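Local coordinates for putative oxidoreductase (Bacteroides fragilis NCTC 9343, PDB 3EOF) that binds flavin mononucleotide and probably works as an oxidoreductase of the nitroreductase family, drawing on a nicotinamide cofactor, at the interface of chains A and B. Sequence-based numbering; all coordinates share one arbitrary frame. Chains: chain A/B, Putative oxidoreductase.

Contacts 1 and 2 are two patches of one two-fold symmetric interface between chains A and B, their C-alpha centres about 18 Å apart. They share no residue and draw on different elements. In contact 1 a loop of chain B carrying B:Tyr183 and B:Asp185 meets strands 44-49, 73-80 and 151-160, helix 82-89 and the loop with A:Pro148 of chain A; in contact 2 the C-terminal helix 227-243 of chain B meets the start of helix 100-123 and the loop before it. Chain B thus holds its neighbour in two places, and the symmetry repeats both grips with the chains exchanged, as expected of nitroreductase-type dimers.

Contact 1: the interface of chains A and B. Residues chain A 45, 80, 82, 146-148, 151; chain B 183, 185.
B:Tyr183 reaches into a pocket of chain A from a loop of chain B, probably part of the C-terminal extension by which subunits of this nitroreductase family embrace each other; the deposited dimer is probably the working one. CG is anti to the backbone N and beside the carbonyl carbon (chi1 -165°), which points the ring into chain A. Its CB lies 3.4 Å from A:His146 O and also meets the CD2 methyl of A:Leu147. Next comes the ring: CD of A:Pro148 sits over one face, 3.6 Å from the centroid, in a CH-pi contact displaced toward the CD1 rim. CE2 and CZ then meet the CG2 methyl of A:Val151, 3.5 Å from CZ. At the tip, the phenol OH donates to A:Asp80 OD2 at 2.6 Å. It arrives on the syn side of that oxygen, while A:Ser45 OG donates on the anti side, each tilted out of the carboxylate plane toward opposite faces, so two hydroxyls fix OD2. Beside the ring, A:Arg82 grips B:Asp185 side-on in a salt bridge, NE to OD1 at 2.8 Å and NH2 to OD2 at 2.8 Å. Both oxygens lie near the guanidinium plane, but the carboxylate is turned 48° against it, and NE meets OD1 from above the carboxylate plane. Back at the root of the arm, water 1 joins A:His146 O to B:Tyr183 O.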
ATOM      1  N   SER A  45      -1.032 -12.912  -1.960  1.00 22.48           N
ATOM      2  CA  SER A  45      -0.155 -14.028  -2.179  1.00 22.57           C
ATOM      3  C   SER A  45       1.113 -13.379  -2.670  1.00 22.82           C
ATOM      4  O   SER A  45       1.085 -12.288  -3.206  1.00 23.83           O
ATOM      5  CB  SER A  45      -0.692 -14.985  -3.233  1.00 24.41           C
ATOM      6  OG  SER A  45      -1.722 -15.767  -2.672  1.00 23.46           O
ATOM      7  N   ASP A  80      -5.061 -10.958  -3.542  1.00 23.52           N
ATOM      8  CA  ASP A  80      -5.604 -12.314  -3.681  1.00 22.54           C
ATOM      9  C   ASP A  80      -6.855 -12.467  -2.838  1.00 22.01           C
ATOM     10  O   ASP A  80      -6.798 -12.509  -1.602  1.00 21.34           O
ATOM     11  CB  ASP A  80      -4.529 -13.320  -3.263  1.00 22.93           C
ATOM     12  CG  ASP A  80      -4.918 -14.782  -3.456  1.00 27.26           C
ATOM     13  OD1 ASP A  80      -6.098 -15.106  -3.381  1.00 23.90           O
ATOM     14  OD2 ASP A  80      -3.997 -15.624  -3.631  1.00 22.22           O
ATOM     15  N   ARG A  82      -8.857 -14.898  -4.121  1.00 19.90           N
ATOM     16  CA  ARG A  82      -9.110 -16.251  -4.561  1.00 21.54           C
ATOM     17  C   ARG A  82      -9.017 -17.247  -3.426  1.00 21.81           C
ATOM     18  O   ARG A  82      -9.894 -18.115  -3.275  1.00 22.39           O
ATOM     19  CB  ARG A  82      -8.118 -16.667  -5.635  1.00 21.94           C
ATOM     20  CG  ARG A  82      -8.395 -18.083  -6.148  1.00 26.52           C
ATOM     21  CD  ARG A  82      -7.555 -18.376  -7.327  1.00 26.57           C
ATOM     22  NE  ARG A  82      -7.976 -19.608  -7.969  1.00 24.95           N
ATOM     23  CZ  ARG A  82      -8.882 -19.681  -8.936  1.00 28.63           C
ATOM     24  NH1 ARG A  82      -9.504 -18.597  -9.385  1.00 28.15           N
ATOM     25  NH2 ARG A  82      -9.189 -20.861  -9.434  1.00 26.83           N
ATOM     26  N   HIS A 146       0.999 -17.490 -13.824  1.00 21.68           N
ATOM     27  CA  HIS A 146      -0.222 -18.270 -13.782  1.00 26.48           C
ATOM     28  C   HIS A 146      -1.196 -17.839 -12.678  1.00 25.03           C
ATOM     29  O   HIS A 146      -1.769 -18.670 -11.979  1.00 25.19           O
ATOM     30  CB  HIS A 146       0.126 -19.767 -13.642  1.00 28.99           C
ATOM     31  CG  HIS A 146       1.029 -20.258 -14.724  1.00 36.91           C
ATOM     32  ND1 HIS A 146       2.318 -20.678 -14.488  1.00 44.35           N
ATOM     33  CD2 HIS A 146       0.848 -20.331 -16.064  1.00 44.77           C
ATOM     34  CE1 HIS A 146       2.882 -21.026 -15.633  1.00 51.60           C
ATOM     35  NE2 HIS A 146       2.009 -20.825 -16.604  1.00 50.42           N
ATOM     36  N   LEU A 147      -1.417 -16.534 -12.585  1.00 25.32           N
ATOM     37  CA  LEU A 147      -2.301 -15.948 -11.587  1.00 23.96           C
ATOM     38  C   LEU A 147      -3.724 -16.107 -12.114  1.00 24.62           C
ATOM     39  O   LEU A 147      -4.057 -15.649 -13.228  1.00 25.02           O
ATOM     40  CB  LEU A 147      -1.958 -14.478 -11.356  1.00 22.47           C
ATOM     41  CG  LEU A 147      -0.489 -14.197 -11.032  1.00 15.09           C
ATOM     42  CD1 LEU A 147      -0.393 -12.694 -10.874  1.00 15.16           C
ATOM     43  CD2 LEU A 147      -0.047 -14.957  -9.793  1.00 23.13           C
ATOM     44  N   PRO A 148      -4.530 -16.853 -11.386  1.00 24.75           N
ATOM     45  CA  PRO A 148      -5.875 -17.112 -11.784  1.00 26.78           C
ATOM     46  C   PRO A 148      -6.869 -15.995 -11.376  1.00 27.47           C
ATOM     47  O   PRO A 148      -6.469 -14.937 -10.889  1.00 28.23           O
ATOM     48  CB  PRO A 148      -6.174 -18.438 -11.055  1.00 26.20           C
ATOM     49  CG  PRO A 148      -5.415 -18.404  -9.875  1.00 29.66           C
ATOM     50  CD  PRO A 148      -4.207 -17.543 -10.117  1.00 28.34           C
ATOM     51  N   VAL A 151      -6.923 -12.913  -8.472  1.00 21.86           N
ATOM     52  CA  VAL A 151      -5.496 -12.692  -8.165  1.00 22.70           C
ATOM     53  C   VAL A 151      -5.016 -11.680  -9.186  1.00 22.76           C
ATOM     54  O   VAL A 151      -5.277 -11.814 -10.368  1.00 27.68           O
ATOM     55  CB  VAL A 151      -4.610 -13.961  -8.206  1.00 24.57           C
ATOM     56  CG1 VAL A 151      -3.190 -13.620  -7.761  1.00 21.41           C
ATOM     57  CG2 VAL A 151      -5.210 -15.115  -7.283  1.00 15.53           C
TER
ATOM     58  N   TYR B 183       1.811 -19.459  -9.297  1.00 26.01           N
ATOM     59  CA  TYR B 183       0.677 -19.571  -8.395  1.00 23.50           C
ATOM     60  C   TYR B 183       0.226 -21.017  -8.355  1.00 22.94           C
ATOM     61  O   TYR B 183      -0.032 -21.610  -9.374  1.00 22.59           O
ATOM     62  CB  TYR B 183      -0.444 -18.628  -8.866  1.00 24.69           C
ATOM     63  CG  TYR B 183      -1.521 -18.382  -7.860  1.00 22.65           C
ATOM     64  CD1 TYR B 183      -2.597 -19.246  -7.742  1.00 18.24           C
ATOM     65  CD2 TYR B 183      -1.485 -17.282  -7.054  1.00 22.05           C
ATOM     66  CE1 TYR B 183      -3.572 -19.023  -6.838  1.00 29.28           C
ATOM     67  CE2 TYR B 183      -2.449 -17.051  -6.140  1.00 24.45           C
ATOM     68  CZ  TYR B 183      -3.492 -17.926  -6.039  1.00 28.97           C
ATOM     69  OH  TYR B 183      -4.463 -17.707  -5.135  1.00 22.09           O
ATOM     70  N   ASP B 185      -2.650 -23.028  -7.156  1.00 25.56           N
ATOM     71  CA  ASP B 185      -4.036 -22.880  -6.752  1.00 27.33           C
ATOM     72  C   ASP B 185      -4.348 -23.818  -5.587  1.00 28.39           C
ATOM     73  O   ASP B 185      -3.730 -24.871  -5.387  1.00 28.02           O
ATOM     74  CB  ASP B 185      -4.994 -23.091  -7.946  1.00 28.24           C
ATOM     75  CG  ASP B 185      -6.365 -22.447  -7.738  1.00 26.54           C
ATOM     76  OD1 ASP B 185      -6.556 -21.685  -6.765  1.00 33.04           O
ATOM     77  OD2 ASP B 185      -7.270 -22.710  -8.561  1.00 25.14           O
TER
HETATM   78  O   HOH W   1      -2.480 -21.081 -11.022  1.00 34.55           O

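Contact 2: the interface of chains A and B. Residues chain A 96-97, 99, 101-102; chain B 230-231, 234.
A:Asn99 and B:Asn230 meet at the middle of this patch, the CB methylene of B:Asn230 lying 3.8 Å from CG of the A:Asn99 amide. The two side chains run at about a right angle, their amide planes 44° apart. Next to them, CB of A:Met101, a selenomethionine, packs 4.0 Å from CA of B:Ser234. A:Asn99 holds its CG between its backbone N and carbonyl carbon (chi1 47°), a crowded position that turns the amide back toward its own chain: OD1 accepts from both the backbone N and the hydroxyl of A:Ser102, and ND2 donates to A:Gly96 O at 2.7 Å. That same carbonyl oxygen is taken from across the interface by B:Asn230 ND2, at 2.8 Å and nearly straight. The two amide nitrogens approach A:Gly96 O from opposite faces of its carbonyl plane, both well above it, while the oxygen lies close to the plane of each donating amide. B:Asn230 ND2 also lies obliquely off the CD1-CE1 rim of the A:Tyr97 ring, 3.3 Å from CD1. Along the partner helix, the hydroxyl of B:Ser234 links the chains: it donates to B:Asn230 O at 2.6 Å, and its OG accepts a hydrogen bond from the backbone N of A:Met101 at 3.0 Å. Farther out, A:Asn99 ND2 has a second, almost straight bond to water 2, which passes on to the carboxylate oxygen OE2 of B:Glu231 at 2.6 Å. With A:Asn99 just ahead of helix 100-123 and its OD1 bonded to A:Ser102 N, the side chain caps the N-terminal end of that helix, and B:Ser234 OG accepts from another backbone N-H of the first turn. The C-terminal helix 227-243 of chain B thus lies against this helix start and the loop leading into it.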
ATOM      1  N   GLY A  96     -18.737 -12.351  -2.230  1.00 24.69           N
ATOM      2  CA  GLY A  96     -19.042 -11.272  -3.172  1.00 24.43           C
ATOM      3  C   GLY A  96     -17.899 -10.293  -3.297  1.00 21.11           C
ATOM      4  O   GLY A  96     -18.047  -9.087  -3.017  1.00 22.39           O
ATOM      5  N   TYR A  97     -16.751 -10.824  -3.735  1.00 20.71           N
ATOM      6  CA  TYR A  97     -15.499 -10.079  -3.813  1.00 18.52           C
ATOM      7  C   TYR A  97     -14.966  -9.824  -5.222  1.00 19.86           C
ATOM      8  O   TYR A  97     -13.888  -9.300  -5.383  1.00 21.75           O
ATOM      9  CB  TYR A  97     -14.476 -10.772  -2.939  1.00 20.10           C
ATOM     10  CG  TYR A  97     -15.036 -10.998  -1.514  1.00 22.10           C
ATOM     11  CD1 TYR A  97     -15.290  -9.922  -0.677  1.00 24.20           C
ATOM     12  CD2 TYR A  97     -15.265 -12.277  -1.021  1.00 24.21           C
ATOM     13  CE1 TYR A  97     -15.792 -10.106   0.638  1.00 16.60           C
ATOM     14  CE2 TYR A  97     -15.771 -12.485   0.308  1.00 22.94           C
ATOM     15  CZ  TYR A  97     -16.060 -11.393   1.101  1.00 22.13           C
ATOM     16  OH  TYR A  97     -16.531 -11.567   2.390  1.00 24.87           O
ATOM     17  N   ASN A  99     -15.300  -7.504  -7.265  1.00 24.24           N
ATOM     18  CA  ASN A  99     -15.636  -6.104  -7.475  1.00 23.83           C
ATOM     19  C   ASN A  99     -14.458  -5.184  -7.144  1.00 23.56           C
ATOM     20  O   ASN A  99     -13.468  -5.611  -6.574  1.00 20.10           O
ATOM     21  CB  ASN A  99     -16.898  -5.767  -6.704  1.00 23.41           C
ATOM     22  CG  ASN A  99     -16.846  -6.277  -5.330  1.00 20.30           C
ATOM     23  OD1 ASN A  99     -16.067  -5.781  -4.528  1.00 22.09           O
ATOM     24  ND2 ASN A  99     -17.659  -7.286  -5.034  1.00 18.26           N
HETATM   25  N   MSE A 101     -14.105  -2.583  -5.188  1.00 24.44           N
HETATM   26  CA  MSE A 101     -13.902  -2.304  -3.774  1.00 25.01           C
HETATM   27  C   MSE A 101     -13.031  -3.347  -3.138  1.00 25.43           C
HETATM   28  O   MSE A 101     -12.114  -3.016  -2.403  1.00 27.65           O
HETATM   29  CB  MSE A 101     -15.228  -2.289  -3.036  1.00 24.96           C
HETATM   30  CG  MSE A 101     -15.114  -1.966  -1.543  1.00 23.91           C
HETATM   31 SE   MSE A 101     -14.422  -0.090  -1.159  0.75 30.20          SE
HETATM   32  CE  MSE A 101     -14.723  -0.182   0.805  1.00 28.50           C
ATOM     33  N   SER A 102     -13.339  -4.608  -3.430  1.00 24.79           N
ATOM     34  CA  SER A 102     -12.639  -5.758  -2.875  1.00 21.78           C
ATOM     35  C   SER A 102     -11.241  -5.807  -3.438  1.00 20.92           C
ATOM     36  O   SER A 102     -10.310  -6.152  -2.733  1.00 17.59           O
ATOM     37  CB  SER A 102     -13.406  -7.054  -3.171  1.00 23.22           C
ATOM     38  OG  SER A 102     -14.658  -7.059  -2.515  1.00 20.85           O
TER
ATOM     39  N   ASN B 230     -20.199  -4.448  -0.887  1.00 21.90           N
ATOM     40  CA  ASN B 230     -18.992  -4.355  -1.721  1.00 19.93           C
ATOM     41  C   ASN B 230     -19.315  -3.753  -3.069  1.00 22.03           C
ATOM     42  O   ASN B 230     -18.543  -2.929  -3.608  1.00 23.99           O
ATOM     43  CB  ASN B 230     -18.345  -5.704  -1.927  1.00 21.39           C
ATOM     44  CG  ASN B 230     -17.787  -6.317  -0.652  1.00 24.36           C
ATOM     45  OD1 ASN B 230     -17.431  -5.636   0.302  1.00 28.80           O
ATOM     46  ND2 ASN B 230     -17.699  -7.629  -0.656  1.00 22.25           N
ATOM     47  N   GLU B 231     -20.456  -4.156  -3.615  1.00 20.33           N
ATOM     48  CA  GLU B 231     -20.904  -3.648  -4.918  1.00 21.88           C
ATOM     49  C   GLU B 231     -21.322  -2.176  -4.794  1.00 22.65           C
ATOM     50  O   GLU B 231     -20.923  -1.344  -5.592  1.00 20.30           O
ATOM     51  CB  GLU B 231     -22.001  -4.525  -5.452  1.00 20.76           C
ATOM     52  CG  GLU B 231     -21.457  -5.871  -5.859  1.00 25.48           C
ATOM     53  CD  GLU B 231     -22.525  -6.875  -6.280  1.00 25.35           C
ATOM     54  OE1 GLU B 231     -23.711  -6.558  -6.131  1.00 34.87           O
ATOM     55  OE2 GLU B 231     -22.162  -7.980  -6.754  1.00 24.16           O
ATOM     56  N   SER B 234     -18.132  -0.222  -4.432  1.00 21.94           N
ATOM     57  CA  SER B 234     -17.380  -0.151  -5.689  1.00 23.75           C
ATOM     58  C   SER B 234     -17.908   0.959  -6.587  1.00 23.41           C
ATOM     59  O   SER B 234     -17.142   1.666  -7.225  1.00 26.56           O
ATOM     60  CB  SER B 234     -17.508  -1.445  -6.475  1.00 24.47           C
ATOM     61  OG  SER B 234     -17.045  -2.510  -5.710  1.00 23.80           O
TER
HETATM   62  O   HOH W   2     -19.563  -8.307  -7.015  1.00 25.90           O